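Local coordinates for putative exported protein (Peptoclostridium difficile, PDB 5TTA) that is of unknown function but carries a signal peptide in its full-length form, is probably exported, and belongs to a family assigned to the E-set clan, at residues A[54-58]-A[115-119]; A[78-82]-A[229-234]. All coordinates share one frame; numbering follows the deposited sequence.

Interaction 1: A[54-58]-A[115-119]; sequences PYHWP and DYGIV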
ATOM      1  N   PRO A  54       9.473  31.028 -12.439  1.00 39.03           N
ATOM      2  CA  PRO A  54       9.473  32.413 -11.931  1.00 40.41           C
ATOM      3  C   PRO A  54       9.268  32.524 -10.421  1.00 36.23           C
ATOM      4  O   PRO A  54       9.465  33.614  -9.876  1.00 38.86           O
ATOM      5  CB  PRO A  54       8.329  33.085 -12.709  1.00 46.75           C
ATOM      6  CG  PRO A  54       7.532  31.978 -13.331  1.00 51.05           C
ATOM      7  CD  PRO A  54       8.466  30.818 -13.495  1.00 47.87           C
ATOM      8  N   TYR A  55       8.892  31.442  -9.727  1.00 28.84           N
ATOM      9  CA  TYR A  55       8.693  31.494  -8.286  1.00 28.28           C
ATOM     10  C   TYR A  55       9.932  31.085  -7.505  1.00 31.22           C
ATOM     11  O   TYR A  55       9.996  31.358  -6.298  1.00 27.88           O
ATOM     12  CB  TYR A  55       7.511  30.606  -7.881  1.00 26.25           C
ATOM     13  CG  TYR A  55       6.290  30.870  -8.768  1.00 31.46           C
ATOM     14  CD1 TYR A  55       5.968  30.025  -9.828  1.00 34.98           C
ATOM     15  CD2 TYR A  55       5.501  31.991  -8.569  1.00 28.51           C
ATOM     16  CE1 TYR A  55       4.868  30.283 -10.644  1.00 34.01           C
ATOM     17  CE2 TYR A  55       4.395  32.252  -9.382  1.00 31.62           C
ATOM     18  CZ  TYR A  55       4.091  31.393 -10.418  1.00 33.84           C
ATOM     19  OH  TYR A  55       2.997  31.663 -11.232  1.00 37.73           O
ATOM     20  N   HIS A  56      10.904  30.453  -8.160  1.00 25.75           N
ATOM     21  CA  HIS A  56      12.223  30.177  -7.570  1.00 22.56           C
ATOM     22  C   HIS A  56      12.099  29.595  -6.162  1.00 24.95           C
ATOM     23  O   HIS A  56      12.670  30.099  -5.195  1.00 27.09           O
ATOM     24  CB  HIS A  56      13.083  31.442  -7.566  1.00 26.29           C
ATOM     25  CG  HIS A  56      13.324  32.004  -8.935  1.00 34.02           C
ATOM     26  ND1 HIS A  56      14.094  31.355  -9.876  1.00 35.45           N
ATOM     27  CD2 HIS A  56      12.888  33.143  -9.527  1.00 38.30           C
ATOM     28  CE1 HIS A  56      14.127  32.072 -10.988  1.00 40.68           C
ATOM     29  NE2 HIS A  56      13.399  33.160 -10.804  1.00 36.84           N
ATOM     30  N   TRP A  57      11.362  28.497  -6.060  1.00 21.54           N
ATOM     31  CA  TRP A  57      11.172  27.900  -4.748  1.00 21.37           C
ATOM     32  C   TRP A  57      12.493  27.322  -4.227  1.00 22.76           C
ATOM     33  O   TRP A  57      13.283  26.764  -5.001  1.00 19.43           O
ATOM     34  CB  TRP A  57      10.121  26.809  -4.783  1.00 20.51           C
ATOM     35  CG  TRP A  57       8.683  27.317  -4.798  1.00 23.62           C
ATOM     36  CD1 TRP A  57       8.245  28.614  -4.990  1.00 22.05           C
ATOM     37  CD2 TRP A  57       7.520  26.515  -4.650  1.00 27.34           C
ATOM     38  NE1 TRP A  57       6.867  28.657  -4.923  1.00 22.86           N
ATOM     39  CE2 TRP A  57       6.398  27.379  -4.727  1.00 25.22           C
ATOM     40  CE3 TRP A  57       7.312  25.144  -4.425  1.00 25.03           C
ATOM     41  CZ2 TRP A  57       5.091  26.912  -4.592  1.00 26.25           C
ATOM     42  CZ3 TRP A  57       6.003  24.683  -4.299  1.00 35.23           C
ATOM     43  CH2 TRP A  57       4.910  25.565  -4.396  1.00 30.14           C
ATOM     44  N   PRO A  58      12.756  27.443  -2.924  1.00 21.16           N
ATOM     45  CA  PRO A  58      14.013  26.944  -2.331  1.00 17.42           C
ATOM     46  C   PRO A  58      13.929  25.493  -1.898  1.00 15.50           C
ATOM     47  O   PRO A  58      12.935  25.050  -1.316  1.00 21.20           O
ATOM     48  CB  PRO A  58      14.184  27.835  -1.086  1.00 20.10           C
ATOM     49  CG  PRO A  58      12.755  28.066  -0.614  1.00 24.38           C
ATOM     50  CD  PRO A  58      11.896  28.124  -1.936  1.00 24.57           C
ATOM     51  N   ASP A 115      -2.773  31.976  -7.844  1.00 39.13           N
ATOM     52  CA  ASP A 115      -1.425  31.489  -8.118  1.00 38.14           C
ATOM     53  C   ASP A 115      -0.824  30.875  -6.855  1.00 35.44           C
ATOM     54  O   ASP A 115      -0.466  31.599  -5.921  1.00 37.20           O
ATOM     55  CB  ASP A 115      -0.563  32.637  -8.637  1.00 41.16           C
ATOM     56  CG  ASP A 115       0.724  32.166  -9.254  1.00 36.89           C
ATOM     57  OD1 ASP A 115       1.123  31.011  -8.983  1.00 41.72           O
ATOM     58  OD2 ASP A 115       1.346  32.952 -10.012  1.00 33.61           O
ATOM     59  N   TYR A 116      -0.687  29.543  -6.841  1.00 30.89           N
ATOM     60  CA  TYR A 116      -0.030  28.832  -5.743  1.00 32.86           C
ATOM     61  C   TYR A 116       1.477  29.049  -5.718  1.00 33.42           C
ATOM     62  O   TYR A 116       2.112  28.795  -4.685  1.00 27.13           O
ATOM     63  CB  TYR A 116      -0.281  27.324  -5.854  1.00 31.40           C
ATOM     64  CG  TYR A 116      -1.715  26.867  -5.681  1.00 41.57           C
ATOM     65  CD1 TYR A 116      -2.575  27.488  -4.774  1.00 44.07           C
ATOM     66  CD2 TYR A 116      -2.202  25.790  -6.412  1.00 43.94           C
ATOM     67  CE1 TYR A 116      -3.883  27.046  -4.609  1.00 47.02           C
ATOM     68  CE2 TYR A 116      -3.500  25.343  -6.256  1.00 45.79           C
ATOM     69  CZ  TYR A 116      -4.335  25.967  -5.356  1.00 47.75           C
ATOM     70  OH  TYR A 116      -5.620  25.506  -5.219  1.00 51.41           O
ATOM     71  N   GLY A 117       2.066  29.469  -6.842  1.00 28.24           N
ATOM     72  CA  GLY A 117       3.494  29.716  -6.875  1.00 23.31           C
ATOM     73  C   GLY A 117       3.922  30.800  -5.906  1.00 28.32           C
ATOM     74  O   GLY A 117       5.052  30.785  -5.423  1.00 28.42           O
ATOM     75  N   ILE A 118       3.020  31.727  -5.590  1.00 29.81           N
ATOM     76  CA  ILE A 118       3.307  32.843  -4.695  1.00 29.60           C
ATOM     77  C   ILE A 118       3.087  32.369  -3.260  1.00 32.56           C
ATOM     78  O   ILE A 118       1.964  32.061  -2.850  1.00 28.85           O
ATOM     79  CB  ILE A 118       2.440  34.058  -5.041  1.00 37.09           C
ATOM     80  CG1 ILE A 118       2.834  34.592  -6.421  1.00 36.71           C
ATOM     81  CG2 ILE A 118       2.581  35.139  -4.001  1.00 37.14           C
ATOM     82  CD1 ILE A 118       1.869  35.593  -6.999  1.00 39.88           C
ATOM     83  N   VAL A 119       4.161  32.300  -2.486  1.00 29.32           N
ATOM     84  CA  VAL A 119       4.097  31.713  -1.158  1.00 29.31           C
ATOM     85  C   VAL A 119       3.870  32.860  -0.182  1.00 37.72           C
ATOM     86  O   VAL A 119       4.753  33.701   0.014  1.00 35.80           O
ATOM     87  CB  VAL A 119       5.377  30.923  -0.845  1.00 29.27           C
ATOM     88  CG1 VAL A 119       5.346  30.335   0.565  1.00 29.54           C
ATOM     89  CG2 VAL A 119       5.560  29.822  -1.899  1.00 32.09           C
TER

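Interaction 2: A[78-82]-A[229-234]; sequences TCLAY and WLKSFQ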
ATOM      1  N   THR A  78      20.747  13.393   8.745  1.00 14.48           N
ATOM      2  CA  THR A  78      20.393  14.501   9.625  1.00 17.78           C
ATOM      3  C   THR A  78      21.078  15.764   9.130  1.00 17.96           C
ATOM      4  O   THR A  78      22.264  15.739   8.791  1.00 21.21           O
ATOM      5  CB  THR A  78      20.793  14.222  11.080  1.00 17.03           C
ATOM      6  OG1 THR A  78      20.050  13.102  11.572  1.00 19.07           O
ATOM      7  CG2 THR A  78      20.493  15.442  11.974  1.00 17.95           C
ATOM      8  N   CYS A  79      20.332  16.870   9.104  1.00 16.59           N
ATOM      9  CA  CYS A  79      20.863  18.166   8.711  1.00 15.85           C
ATOM     10  C   CYS A  79      20.738  19.182   9.840  1.00 14.65           C
ATOM     11  O   CYS A  79      19.830  19.107  10.673  1.00 16.23           O
ATOM     12  CB  CYS A  79      20.148  18.747   7.501  1.00 17.13           C
ATOM     13  SG  CYS A  79      20.281  17.717   5.997  1.00 22.76           S
ATOM     14  N   LEU A  80      21.653  20.140   9.797  1.00 12.25           N
ATOM     15  CA  LEU A  80      21.772  21.281  10.691  1.00 13.01           C
ATOM     16  C   LEU A  80      21.964  22.509   9.827  1.00 21.57           C
ATOM     17  O   LEU A  80      22.511  22.414   8.726  1.00 21.79           O
ATOM     18  CB  LEU A  80      22.973  21.119  11.639  1.00 14.11           C
ATOM     19  CG  LEU A  80      22.905  19.862  12.499  1.00 17.83           C
ATOM     20  CD1 LEU A  80      24.237  19.737  13.298  1.00 23.47           C
ATOM     21  CD2 LEU A  80      21.757  19.972  13.481  1.00 20.54           C
ATOM     22  N   ALA A  81      21.476  23.652  10.301  1.00 15.83           N
ATOM     23  CA  ALA A  81      21.481  24.874   9.501  1.00 18.73           C
ATOM     24  C   ALA A  81      22.136  26.014  10.261  1.00 20.51           C
ATOM     25  O   ALA A  81      22.002  26.112  11.481  1.00 21.21           O
ATOM     26  CB  ALA A  81      20.039  25.273   9.104  1.00 17.39           C
ATOM     27  N   TYR A  82      22.828  26.894   9.524  1.00 14.25           N
ATOM     28  CA  TYR A  82      23.590  27.992  10.094  1.00 23.25           C
ATOM     29  C   TYR A  82      23.371  29.240   9.264  1.00 21.46           C
ATOM     30  O   TYR A  82      23.277  29.162   8.038  1.00 21.19           O
ATOM     31  CB  TYR A  82      25.106  27.665  10.136  1.00 21.39           C
ATOM     32  CG  TYR A  82      25.363  26.564  11.110  1.00 20.27           C
ATOM     33  CD1 TYR A  82      25.189  25.226  10.750  1.00 20.68           C
ATOM     34  CD2 TYR A  82      25.713  26.868  12.424  1.00 20.63           C
ATOM     35  CE1 TYR A  82      25.358  24.209  11.680  1.00 24.18           C
ATOM     36  CE2 TYR A  82      25.893  25.871  13.346  1.00 22.64           C
ATOM     37  CZ  TYR A  82      25.727  24.561  12.982  1.00 21.02           C
ATOM     38  OH  TYR A  82      25.913  23.606  13.936  1.00 34.29           O
ATOM     39  N   TRP A 229      28.972  13.511  16.221  1.00 25.40           N
ATOM     40  CA  TRP A 229      28.750  14.618  15.297  1.00 25.09           C
ATOM     41  C   TRP A 229      27.580  15.479  15.775  1.00 22.59           C
ATOM     42  O   TRP A 229      27.688  16.704  15.872  1.00 23.75           O
ATOM     43  CB  TRP A 229      28.498  14.056  13.888  1.00 21.56           C
ATOM     44  CG  TRP A 229      28.115  15.061  12.843  1.00 22.87           C
ATOM     45  CD1 TRP A 229      28.956  15.750  12.015  1.00 22.92           C
ATOM     46  CD2 TRP A 229      26.789  15.493  12.518  1.00 24.14           C
ATOM     47  NE1 TRP A 229      28.232  16.586  11.197  1.00 26.20           N
ATOM     48  CE2 TRP A 229      26.900  16.437  11.471  1.00 26.37           C
ATOM     49  CE3 TRP A 229      25.510  15.144  12.983  1.00 17.87           C
ATOM     50  CZ2 TRP A 229      25.777  17.051  10.886  1.00 26.52           C
ATOM     51  CZ3 TRP A 229      24.406  15.751  12.419  1.00 22.28           C
ATOM     52  CH2 TRP A 229      24.546  16.698  11.368  1.00 25.69           C
ATOM     53  N   LEU A 230      26.464  14.839  16.114  1.00 24.96           N
ATOM     54  CA  LEU A 230      25.303  15.578  16.579  1.00 22.22           C
ATOM     55  C   LEU A 230      25.638  16.371  17.836  1.00 21.78           C
ATOM     56  O   LEU A 230      25.279  17.545  17.956  1.00 29.98           O
ATOM     57  CB  LEU A 230      24.146  14.615  16.818  1.00 20.91           C
ATOM     58  CG  LEU A 230      22.783  15.256  17.052  1.00 26.86           C
ATOM     59  CD1 LEU A 230      22.296  15.942  15.767  1.00 24.11           C
ATOM     60  CD2 LEU A 230      21.765  14.210  17.524  1.00 29.39           C
ATOM     61  N   LYS A 231      26.365  15.756  18.770  1.00 25.84           N
ATOM     62  CA  LYS A 231      26.691  16.459  20.005  1.00 26.93           C
ATOM     63  C   LYS A 231      27.641  17.632  19.744  1.00 26.09           C
ATOM     64  O   LYS A 231      27.496  18.697  20.351  1.00 29.30           O
ATOM     65  CB  LYS A 231      27.277  15.471  21.021  1.00 26.21           C
ATOM     66  CG  LYS A 231      27.625  16.080  22.392  1.00 35.83           C
ATOM     67  CD  LYS A 231      26.485  16.948  22.939  1.00 51.80           C
ATOM     68  CE  LYS A 231      25.208  16.148  23.198  1.00 57.28           C
ATOM     69  NZ  LYS A 231      24.172  16.960  23.899  1.00 62.42           N
ATOM     70  N   SER A 232      28.595  17.468  18.825  1.00 25.98           N
ATOM     71  CA  SER A 232      29.534  18.551  18.544  1.00 30.18           C
ATOM     72  C   SER A 232      28.872  19.750  17.873  1.00 29.23           C
ATOM     73  O   SER A 232      29.289  20.895  18.101  1.00 27.86           O
ATOM     74  CB  SER A 232      30.663  18.039  17.659  1.00 39.60           C
ATOM     75  OG  SER A 232      31.408  17.041  18.324  1.00 38.91           O
ATOM     76  N   PHE A 233      27.866  19.524  17.038  1.00 24.90           N
ATOM     77  CA  PHE A 233      27.345  20.583  16.184  1.00 28.25           C
ATOM     78  C   PHE A 233      25.963  21.099  16.568  1.00 22.26           C
ATOM     79  O   PHE A 233      25.715  22.288  16.408  1.00 22.74           O
ATOM     80  CB  PHE A 233      27.298  20.111  14.718  1.00 20.66           C
ATOM     81  CG  PHE A 233      28.655  20.012  14.047  1.00 21.88           C
ATOM     82  CD1 PHE A 233      29.153  18.782  13.628  1.00 31.55           C
ATOM     83  CD2 PHE A 233      29.415  21.152  13.810  1.00 26.53           C
ATOM     84  CE1 PHE A 233      30.402  18.680  12.991  1.00 27.07           C
ATOM     85  CE2 PHE A 233      30.658  21.057  13.182  1.00 33.35           C
ATOM     86  CZ  PHE A 233      31.141  19.815  12.760  1.00 26.94           C
ATOM     87  N   GLN A 234      25.027  20.254  17.015  1.00 26.19           N
ATOM     88  CA  GLN A 234      23.625  20.682  17.066  1.00 29.49           C
ATOM     89  C   GLN A 234      23.448  21.782  18.104  1.00 32.10           C
ATOM     90  O   GLN A 234      23.805  21.608  19.279  1.00 29.78           O
ATOM     91  CB  GLN A 234      22.683  19.517  17.370  1.00 31.71           C
ATOM     92  CG  GLN A 234      21.255  20.005  17.686  1.00 31.41           C
ATOM     93  CD  GLN A 234      20.219  18.900  17.741  1.00 34.75           C
ATOM     94  OE1 GLN A 234      19.094  19.051  17.236  1.00 34.30           O
ATOM     95  NE2 GLN A 234      20.568  17.800  18.385  1.00 36.61           N
TER

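Interaction 1: A[54-58]-A[115-119]
Tyr55 reaches across to the turn Asp115-Ile118 and lies over Gly117. Its CB already sits 3.5 Å from Gly117 O, and with CG anti to the carbonyl carbon (chi1 -48°) the ring is carried out along the turn. Tyr55 CD2 comes 3.3 Å from Gly117 C, while the CA of Gly117 stands over the middle of one face of the Tyr55 ring, 3.5 Å from the centroid, a CH-pi contact. Glycine suits the place because this close approach leaves no room there for a side chain. Farther out, CE2 brushes Ile118 CG1, and at the tip Tyr55 OH donates to Asp115 OD2; the 2.4 Å separation is unusually short, so its exact length is doubtful. The carboxylate plane stands at 90° to the ring. The other oxygen, Asp115 OD1, accepts from Gly117 N at 2.8 Å in an Asx turn, so one aspartate both shapes the type I turn and receives the phenol. Trp57 adds a second grip: its NE1 points at Gly117 O, 2.8 Å away and nearly straight at 167°, with the oxygen close to the indole plane. Tyr116 O lies at the same ring's edge, and Val119 CG2 touches Trp57 CE2 at 3.8 Å. Gln196 NE2 also donates to Gly117 O. The contact joins loops leading into strands 58-66 and 121-123; Phe191 meets the Trp57 ring edge-to-face, and Val119 touches strands 96-98 and 194-195.

Interaction 2: A[78-82]-A[229-234]
Strand 78-82 and helix 229-233 run almost parallel, their axes 12° apart and 10.5 Å at closest approach, and Thr78, Leu80 and Tyr82 direct their side chains from the strand toward the helix. Leu80 stands at the middle. Its CG, anti to the carbonyl carbon (chi1 -58°), is set toward Trp229 CH2, and the two methyls divide the work: Leu80 CD1 goes to Phe233 CB at 3.4 Å and to Trp229 CH2 at 3.6 Å, whereas Leu80 CD2 meets Gln234 CB at 4.0 Å. The fork of a leucine lets it touch Trp229 and Phe233, one turn apart, and also Gln234, the first residue past the helix. Trp229 comes from the opposite direction, its long indole reaching from helix to strand: Trp229 CZ3 lies 4.0 Å from Thr78 CG2. Phe233 lays CD1 over one face of that indole, offset toward the rim. At the C-terminal end of the strand, Tyr82 OH comes within 2.8 Å of Phe233 O and is weakly hydrogen-bonded to Lys236 O, just past the helix. Other polar ends look beyond the two segments: Thr78 OG1 bonds to Tyr226 and Thr133, Trp229 NE1 to Tyr246, and Gln234 OE1 to Ser131. Helix 226-233 packs on one face of the antiparallel sheet, where strand 72-82 lies between strands 131-135 and 205-215; on the other face, Cys79 meets strand 58-66.

The centres of interactions 1 and 2 lie 29 Å apart, and about 12 Å separates their nearest atoms, so they do not touch. Along the chain their segments alternate: 54-58, 78-82, 115-119, then 229-234. Interaction 1 ties loop to loop, 20 Å from the centre of the chain, whereas interaction 2 seats helix 226-233 on the antiparallel sheet. Strand 58-66 connects them: it begins at the end of segment 54-58, and its Asn60 and Ile62 touch Cys79, on the side of strand 72-82 turned from the helix. The two contacts thus bring distant parts of the sequence together at separate places in a fold that combines an antiparallel sheet with helices.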